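Local coordinates for protein phosphoribosylaminoimidazole-succinocarboxamide synthase (Thermotoga maritima, PDB 1KUT) that catalyses the ATP-dependent joining of L-aspartate to carboxyaminoimidazole ribonucleotide, giving SAICAR in de novo purine biosynthesis, at residues K6-K11 with G184-P189; V85-L88 with S93-R96; A162-W167 with L221-S226. One frame throughout, in Å; residues are numbered along the deposited sequence.

Contact 1: residues K6-K11 with G184-P189; sequences KTKIVK and GDEISP
Ionic contacts dominate: the ammonium of Lys8 meets the carboxylates of both Asp185 and Glu186. Its closer partner is Glu186, with NZ only 2.5 Å from OE1, a short salt-bridge hydrogen bond that uses the anti lone pair of that oxygen. The second salt bridge is longer, 3.3 Å from Lys8 NZ to Asp185 OD1, and here the two side chains cross at about a right angle. The lysine chain runs extended as far as CE, then turns about CD-CE (chi4 -61°), which swings NZ toward Glu186 OE1; CE lies 3.1 Å from Asp185 OD1.

Hydroxyl groups complete the network. Lys8 NZ also donates to Thr7 OG1 at 2.9 Å. On the glutamate's far side, Ser188 OG donates to Glu186 OE2 at 2.5 Å, unusually short and of doubtful length; each Glu186 oxygen thus has a partner, Lys8 for OE1 and Ser188 for OE2. Helix 39-55 adds Thr47, which touches Glu186.

The result is a three-residue salt-bridge network joining strand 8-13 of the five-stranded sheet to the loop between strands 181-183 and 192-196. It bridges the two sheets, between which SAICAR synthetases bind ATP, and so probably lies at or near that cleft.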
loop_
_atom_site.group_PDB
_atom_site.type_symbol
_atom_site.label_atom_id
_atom_site.label_comp_id
_atom_site.label_asym_id
_atom_site.label_seq_id
_atom_site.Cartn_x
_atom_site.Cartn_y
_atom_site.Cartn_z
ATOM N N LYS B 6 4.487 -18.667 14.235
ATOM C CA LYS B 6 3.605 -19.675 13.643
ATOM C C LYS B 6 4.259 -20.945 13.087
ATOM O O LYS B 6 3.665 -22.024 13.179
ATOM C CB LYS B 6 2.726 -19.030 12.557
ATOM N N THR B 7 5.460 -20.840 12.508
ATOM C CA THR B 7 6.123 -22.023 11.949
ATOM C C THR B 7 7.470 -22.335 12.582
ATOM O O THR B 7 8.098 -23.364 12.284
ATOM C CB THR B 7 6.352 -21.894 10.430
ATOM O OG1 THR B 7 7.433 -20.986 10.171
ATOM C CG2 THR B 7 5.094 -21.387 9.751
ATOM N N LYS B 8 7.928 -21.445 13.448
ATOM C CA LYS B 8 9.204 -21.667 14.095
ATOM C C LYS B 8 9.287 -20.958 15.429
ATOM O O LYS B 8 8.509 -20.037 15.713
ATOM C CB LYS B 8 10.351 -21.233 13.171
ATOM C CG LYS B 8 10.129 -19.905 12.513
ATOM C CD LYS B 8 11.104 -19.704 11.375
ATOM C CE LYS B 8 10.661 -18.549 10.505
ATOM N NZ LYS B 8 9.331 -18.799 9.893
ATOM N N ILE B 9 10.234 -21.419 16.240
ATOM C CA ILE B 9 10.476 -20.885 17.567
ATOM C C ILE B 9 11.909 -20.360 17.610
ATOM O O ILE B 9 12.846 -21.034 17.164
ATOM C CB ILE B 9 10.338 -22.001 18.624
ATOM C CG1 ILE B 9 9.019 -22.745 18.429
ATOM C CG2 ILE B 9 10.390 -21.419 20.020
ATOM C CD1 ILE B 9 8.938 -24.055 19.189
ATOM N N VAL B 10 12.089 -19.157 18.139
ATOM C CA VAL B 10 13.426 -18.608 18.244
ATOM C C VAL B 10 13.847 -18.584 19.710
ATOM O O VAL B 10 13.072 -18.221 20.596
ATOM C CB VAL B 10 13.506 -17.178 17.659
ATOM C CG1 VAL B 10 12.791 -16.202 18.566
ATOM C CG2 VAL B 10 14.951 -16.772 17.481
ATOM N N LYS B 11 15.079 -18.994 19.965
ATOM C CA LYS B 11 15.601 -19.008 21.316
ATOM C C LYS B 11 16.987 -18.391 21.340
ATOM O O LYS B 11 17.933 -18.916 20.746
ATOM C CB LYS B 11 15.642 -20.438 21.851
ATOM C CG LYS B 11 14.286 -20.951 22.304
ATOM C CD LYS B 11 14.290 -22.468 22.455
ATOM C CE LYS B 11 13.140 -22.935 23.338
ATOM N NZ LYS B 11 13.344 -22.554 24.777
ATOM N N GLY B 184 16.410 -12.106 7.545
ATOM C CA GLY B 184 16.123 -13.001 8.647
ATOM C C GLY B 184 15.141 -14.048 8.164
ATOM O O GLY B 184 15.171 -14.466 7.003
ATOM N N ASP B 185 14.264 -14.460 9.062
ATOM C CA ASP B 185 13.232 -15.444 8.790
ATOM C C ASP B 185 13.712 -16.692 8.070
ATOM O O ASP B 185 14.702 -17.294 8.478
ATOM C CB ASP B 185 12.084 -14.805 8.017
ATOM C CG ASP B 185 10.758 -15.515 8.271
ATOM O OD1 ASP B 185 10.395 -15.665 9.454
ATOM O OD2 ASP B 185 10.084 -15.924 7.304
ATOM N N GLU B 186 13.026 -17.089 7.004
ATOM C CA GLU B 186 13.393 -18.304 6.284
ATOM C C GLU B 186 13.231 -18.189 4.765
ATOM O O GLU B 186 12.956 -17.107 4.231
ATOM C CB GLU B 186 12.542 -19.471 6.798
ATOM C CG GLU B 186 11.047 -19.398 6.418
ATOM C CD GLU B 186 10.220 -20.581 6.954
ATOM O OE1 GLU B 186 9.804 -20.553 8.138
ATOM O OE2 GLU B 186 9.997 -21.551 6.196
ATOM N N ILE B 187 13.415 -19.315 4.079
ATOM C CA ILE B 187 13.265 -19.378 2.638
ATOM C C ILE B 187 12.846 -20.793 2.275
ATOM O O ILE B 187 13.686 -21.668 2.055
ATOM C CB ILE B 187 14.570 -19.054 1.891
ATOM C CG1 ILE B 187 15.100 -17.679 2.285
ATOM C CG2 ILE B 187 14.295 -19.021 0.411
ATOM C CD1 ILE B 187 16.370 -17.292 1.530
ATOM N N SER B 188 11.539 -21.024 2.199
ATOM C CA SER B 188 11.047 -22.353 1.875
ATOM C C SER B 188 9.708 -22.233 1.187
ATOM O O SER B 188 9.231 -21.126 0.953
ATOM C CB SER B 188 10.883 -23.162 3.159
ATOM O OG SER B 188 9.863 -22.582 3.967
ATOM N N PRO B 189 9.086 -23.378 0.841
ATOM C CA PRO B 189 7.778 -23.342 0.178
ATOM C C PRO B 189 6.789 -22.502 0.958
ATOM O O PRO B 189 5.792 -22.037 0.410
ATOM C CB PRO B 189 7.396 -24.817 0.099
ATOM C CG PRO B 189 8.738 -25.454 -0.213
ATOM C CD PRO B 189 9.652 -24.740 0.795
#

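Contact 2: residues V85-L88 with S93-R96; sequences VVRL and SFVR
Arg87 reaches from its strand across to helix 93-98 and lies obliquely against Phe94. Its chain is extended from CG to NE, which carries the guanidinium past the base of the phenylalanine. The closest approach is aliphatic, 3.6 Å between Arg87 CD and Phe94 CD1. Further out, Phe94 CB sits 3.6 Å above the guanidinium plane, displaced toward the rim. The guanidinium and ring planes are 37° apart, too inclined for a parallel stack. With its CG anti to the backbone N (chi1 -173°), Phe94 presents both CB and the CD1 side of its ring to the arginine. On the opposite guanidinium face, Val85 CG1 lies 3.9 Å above the centre, so the group is sandwiched between aliphatic carbons of strand and helix. Ser93 OG stands 3.1 Å from Arg87 NH2.

The charge is answered chiefly by Glu112, which forms a salt bridge with Arg87 NE. Cutting this side chain back to an alanine is likely to leave Glu112 without its mate and open a gap between Val85 CG1 and Phe94.

Both arginine and phenylalanine also pack on strand 105-115, Arg87 on Leu106 and Phe94 on Leu110, while Tyr98 meets Phe94 edge-to-face. The short helix is thus laid against two neighbouring antiparallel strands, 78-87 and 105-115.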
loop_
_atom_site.group_PDB
_atom_site.type_symbol
_atom_site.label_atom_id
_atom_site.label_comp_id
_atom_site.label_asym_id
_atom_site.label_seq_id
_atom_site.Cartn_x
_atom_site.Cartn_y
_atom_site.Cartn_z
ATOM N N VAL B 85 7.566 -8.390 0.033
ATOM C CA VAL B 85 7.240 -9.321 -1.022
ATOM C C VAL B 85 7.722 -8.849 -2.382
ATOM O O VAL B 85 7.542 -7.681 -2.750
ATOM C CB VAL B 85 5.713 -9.525 -1.084
ATOM C CG1 VAL B 85 5.349 -10.494 -2.202
ATOM C CG2 VAL B 85 5.208 -10.031 0.264
ATOM N N VAL B 86 8.350 -9.757 -3.125
ATOM C CA VAL B 86 8.802 -9.432 -4.461
ATOM C C VAL B 86 8.000 -10.305 -5.412
ATOM O O VAL B 86 7.900 -11.532 -5.224
ATOM C CB VAL B 86 10.300 -9.710 -4.646
ATOM C CG1 VAL B 86 10.716 -9.348 -6.062
ATOM C CG2 VAL B 86 11.107 -8.889 -3.654
ATOM N N ARG B 87 7.401 -9.687 -6.422
ATOM C CA ARG B 87 6.624 -10.452 -7.376
ATOM C C ARG B 87 7.287 -10.402 -8.734
ATOM O O ARG B 87 7.710 -9.342 -9.187
ATOM C CB ARG B 87 5.203 -9.896 -7.481
ATOM C CG ARG B 87 4.424 -9.987 -6.181
ATOM C CD ARG B 87 3.121 -9.242 -6.271
ATOM N NE ARG B 87 2.524 -9.090 -4.949
ATOM C CZ ARG B 87 1.952 -10.074 -4.260
ATOM N NH1 ARG B 87 1.887 -11.294 -4.771
ATOM N NH2 ARG B 87 1.455 -9.831 -3.053
ATOM N N LEU B 88 7.386 -11.572 -9.363
ATOM C CA LEU B 88 7.967 -11.710 -10.680
ATOM C C LEU B 88 6.827 -12.046 -11.631
ATOM O O LEU B 88 6.883 -11.743 -12.822
ATOM C CB LEU B 88 8.993 -12.850 -10.681
ATOM C CG LEU B 88 10.484 -12.502 -10.616
ATOM C CD1 LEU B 88 10.722 -11.372 -9.667
ATOM C CD2 LEU B 88 11.268 -13.733 -10.197
ATOM N N SER B 93 -2.786 -12.474 -3.903
ATOM C CA SER B 93 -3.463 -11.243 -3.543
ATOM C C SER B 93 -3.237 -10.192 -4.619
ATOM O O SER B 93 -3.920 -9.158 -4.646
ATOM C CB SER B 93 -2.919 -10.719 -2.222
ATOM O OG SER B 93 -1.592 -10.242 -2.394
ATOM N N PHE B 94 -2.276 -10.443 -5.505
ATOM C CA PHE B 94 -2.013 -9.473 -6.553
ATOM C C PHE B 94 -3.097 -9.515 -7.612
ATOM O O PHE B 94 -3.490 -8.479 -8.130
ATOM C CB PHE B 94 -0.656 -9.700 -7.219
ATOM C CG PHE B 94 -0.285 -8.610 -8.205
ATOM C CD1 PHE B 94 0.362 -7.455 -7.774
ATOM C CD2 PHE B 94 -0.634 -8.721 -9.554
ATOM C CE1 PHE B 94 0.652 -6.431 -8.669
ATOM C CE2 PHE B 94 -0.350 -7.703 -10.457
ATOM C CZ PHE B 94 0.293 -6.557 -10.020
ATOM N N VAL B 95 -3.574 -10.706 -7.954
ATOM C CA VAL B 95 -4.628 -10.796 -8.955
ATOM C C VAL B 95 -5.966 -10.381 -8.344
ATOM O O VAL B 95 -6.812 -9.786 -9.010
ATOM C CB VAL B 95 -4.725 -12.215 -9.551
ATOM C CG1 VAL B 95 -3.529 -12.467 -10.467
ATOM C CG2 VAL B 95 -4.755 -13.260 -8.439
ATOM N N ARG B 96 -6.140 -10.658 -7.057
ATOM C CA ARG B 96 -7.378 -10.290 -6.388
ATOM C C ARG B 96 -7.512 -8.780 -6.167
ATOM O O ARG B 96 -8.609 -8.279 -5.928
ATOM C CB ARG B 96 -7.485 -11.023 -5.047
ATOM C CG ARG B 96 -7.438 -12.550 -5.186
ATOM C CD ARG B 96 -7.997 -13.228 -3.952
ATOM N NE ARG B 96 -7.209 -12.949 -2.756
ATOM C CZ ARG B 96 -6.059 -13.546 -2.445
ATOM N NH1 ARG B 96 -5.542 -14.480 -3.241
ATOM N NH2 ARG B 96 -5.423 -13.201 -1.330
#

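Contact 3: residues A162-W167 with L221-S226; sequences ANFELW and LELCRS
A Schellman motif ends helix 138-160 just where Ala162 and Phe164 meet Leu223 of the C-terminal helix. Asn163 is the C-prime residue, and its positive phi (59°) turns the chain out of the helix, with Phe164 N bonded to Phe159 O. The two residues flanking that turn both direct their CB toward helix 214-229, where Leu223 receives them.

The contact is wholly apolar. Ala162 CB lies 4.2 Å from Leu223 CG, an ordinary van der Waals distance, and the same methyl sits at the edge of the Phe164 ring, in its plane. Leu223 CD1 is placed over one face of that ring. The modelled 3.1 Å between Phe164 CD1 and Leu223 CD1 is too close for two carbons and is doubtful. Leu223 carries its CG anti to the backbone N (chi1 178°), which extends the branch away from the helix toward the phenylalanine.

Phe159 touches both Phe164 and Leu223, while Lys196 (cation-pi) and Leu194 meet Phe164. The arrangement is that of a helix-to-strand connection, passing from helix 138-160 into strand 164-175, with its turn packed against the C-terminal helix through one leucine.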
loop_
_atom_site.group_PDB
_atom_site.type_symbol
_atom_site.label_atom_id
_atom_site.label_comp_id
_atom_site.label_asym_id
_atom_site.label_seq_id
_atom_site.Cartn_x
_atom_site.Cartn_y
_atom_site.Cartn_z
ATOM N N ALA B 162 17.181 -25.642 -12.761
ATOM C CA ALA B 162 16.321 -26.824 -12.697
ATOM C C ALA B 162 15.025 -26.657 -13.485
ATOM O O ALA B 162 14.113 -27.483 -13.382
ATOM C CB ALA B 162 15.997 -27.132 -11.247
ATOM N N ASN B 163 14.953 -25.590 -14.272
ATOM C CA ASN B 163 13.762 -25.289 -15.059
ATOM C C ASN B 163 12.521 -25.110 -14.190
ATOM O O ASN B 163 11.424 -25.584 -14.509
ATOM C CB ASN B 163 13.520 -26.367 -16.109
ATOM C CG ASN B 163 14.502 -26.281 -17.258
ATOM O OD1 ASN B 163 15.584 -26.877 -17.219
ATOM N ND2 ASN B 163 14.136 -25.518 -18.288
ATOM N N PHE B 164 12.720 -24.441 -13.063
ATOM C CA PHE B 164 11.627 -24.127 -12.163
ATOM C C PHE B 164 11.608 -22.619 -12.142
ATOM O O PHE B 164 12.668 -21.992 -12.167
ATOM C CB PHE B 164 11.883 -24.654 -10.758
ATOM C CG PHE B 164 11.444 -26.067 -10.562
ATOM C CD1 PHE B 164 12.349 -27.117 -10.684
ATOM C CD2 PHE B 164 10.112 -26.351 -10.268
ATOM C CE1 PHE B 164 11.930 -28.434 -10.510
ATOM C CE2 PHE B 164 9.686 -27.658 -10.097
ATOM C CZ PHE B 164 10.596 -28.705 -10.215
ATOM N N GLU B 165 10.416 -22.032 -12.121
ATOM C CA GLU B 165 10.322 -20.587 -12.098
ATOM C C GLU B 165 9.731 -20.032 -10.823
ATOM O O GLU B 165 8.710 -20.503 -10.305
ATOM C CB GLU B 165 9.555 -20.071 -13.312
ATOM C CG GLU B 165 8.356 -20.892 -13.710
ATOM C CD GLU B 165 7.632 -20.280 -14.899
ATOM O OE1 GLU B 165 8.315 -19.927 -15.893
ATOM O OE2 GLU B 165 6.387 -20.156 -14.836
ATOM N N LEU B 166 10.421 -19.016 -10.318
ATOM C CA LEU B 166 10.046 -18.341 -9.096
ATOM C C LEU B 166 8.974 -17.320 -9.400
ATOM O O LEU B 166 9.214 -16.362 -10.122
ATOM C CB LEU B 166 11.277 -17.655 -8.505
ATOM C CG LEU B 166 11.066 -16.943 -7.180
ATOM C CD1 LEU B 166 10.472 -17.916 -6.165
ATOM C CD2 LEU B 166 12.402 -16.388 -6.703
ATOM N N TRP B 167 7.780 -17.528 -8.855
ATOM C CA TRP B 167 6.675 -16.611 -9.085
ATOM C C TRP B 167 6.763 -15.372 -8.210
ATOM O O TRP B 167 6.662 -14.240 -8.691
ATOM C CB TRP B 167 5.370 -17.335 -8.828
ATOM C CG TRP B 167 4.991 -18.193 -9.946
ATOM C CD1 TRP B 167 5.832 -18.930 -10.738
ATOM C CD2 TRP B 167 3.666 -18.432 -10.428
ATOM N NE1 TRP B 167 5.105 -19.614 -11.687
ATOM C CE2 TRP B 167 3.774 -19.327 -11.519
ATOM C CE3 TRP B 167 2.394 -17.980 -10.046
ATOM C CZ2 TRP B 167 2.656 -19.774 -12.226
ATOM C CZ3 TRP B 167 1.293 -18.426 -10.746
ATOM C CH2 TRP B 167 1.429 -19.314 -11.824
ATOM N N LEU B 221 13.159 -29.417 -1.522
ATOM C CA LEU B 221 14.412 -29.778 -0.869
ATOM C C LEU B 221 15.344 -30.553 -1.798
ATOM O O LEU B 221 16.483 -30.127 -2.026
ATOM C CB LEU B 221 14.160 -30.607 0.398
ATOM C CG LEU B 221 15.427 -31.007 1.176
ATOM C CD1 LEU B 221 16.258 -29.768 1.494
ATOM C CD2 LEU B 221 15.049 -31.735 2.471
ATOM N N GLU B 222 14.867 -31.679 -2.338
ATOM C CA GLU B 222 15.690 -32.505 -3.231
ATOM C C GLU B 222 16.272 -31.633 -4.327
ATOM O O GLU B 222 17.429 -31.759 -4.712
ATOM C CB GLU B 222 14.856 -33.614 -3.865
ATOM C CG GLU B 222 13.998 -34.392 -2.871
ATOM C CD GLU B 222 13.159 -35.490 -3.542
ATOM O OE1 GLU B 222 12.419 -35.183 -4.517
ATOM O OE2 GLU B 222 13.243 -36.657 -3.084
ATOM N N LEU B 223 15.439 -30.745 -4.835
ATOM C CA LEU B 223 15.843 -29.822 -5.877
ATOM C C LEU B 223 17.015 -28.964 -5.391
ATOM O O LEU B 223 18.035 -28.854 -6.065
ATOM C CB LEU B 223 14.642 -28.958 -6.243
ATOM C CG LEU B 223 14.804 -27.871 -7.288
ATOM C CD1 LEU B 223 13.436 -27.498 -7.806
ATOM C CD2 LEU B 223 15.492 -26.669 -6.671
ATOM N N CYS B 224 16.873 -28.368 -4.209
ATOM C CA CYS B 224 17.934 -27.536 -3.662
ATOM C C CYS B 224 19.199 -28.340 -3.393
ATOM O O CYS B 224 20.308 -27.859 -3.632
ATOM C CB CYS B 224 17.450 -26.835 -2.389
ATOM S SG CYS B 224 16.206 -25.539 -2.723
ATOM N N ARG B 225 19.043 -29.562 -2.894
ATOM C CA ARG B 225 20.201 -30.416 -2.631
ATOM C C ARG B 225 20.938 -30.681 -3.942
ATOM O O ARG B 225 22.170 -30.578 -4.025
ATOM C CB ARG B 225 19.755 -31.749 -2.027
ATOM C CG ARG B 225 19.354 -31.672 -0.562
ATOM C CD ARG B 225 18.867 -33.022 -0.053
ATOM N NE ARG B 225 18.642 -33.024 1.391
ATOM C CZ ARG B 225 18.082 -34.030 2.056
ATOM N NH1 ARG B 225 17.687 -35.111 1.402
ATOM N NH2 ARG B 225 17.930 -33.969 3.376
ATOM N N SER B 226 20.168 -31.008 -4.973
ATOM C CA SER B 226 20.726 -31.308 -6.292
ATOM C C SER B 226 21.566 -30.169 -6.855
ATOM O O SER B 226 22.741 -30.352 -7.202
ATOM C CB SER B 226 19.598 -31.635 -7.269
ATOM O OG SER B 226 20.122 -32.212 -8.442
#

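How the contacts relate
The three contacts are well separated, their centres 20 to 21 Å apart. Contact 2 closes between residues 85 and 96, within the long span bridged by contact 1, and before contact 3 opens; contacts 1 and 3 interleave along the chain. Contacts 2 and 3 share the six-stranded antiparallel sheet through the adjacent strands 78-87 and 164-175, and touch there: Leu88 N lies 2.8 Å from Trp167 O, a probable hydrogen bond. Contact 1 instead ties the five-stranded N-terminal sheet to a loop of that larger sheet, on the opposite side of the chain's centre from contact 2. Contacts 2 and 3 thus set helices 93-98 and 214-229 against parts of the larger sheet, whereas contact 1 spans the two sheets.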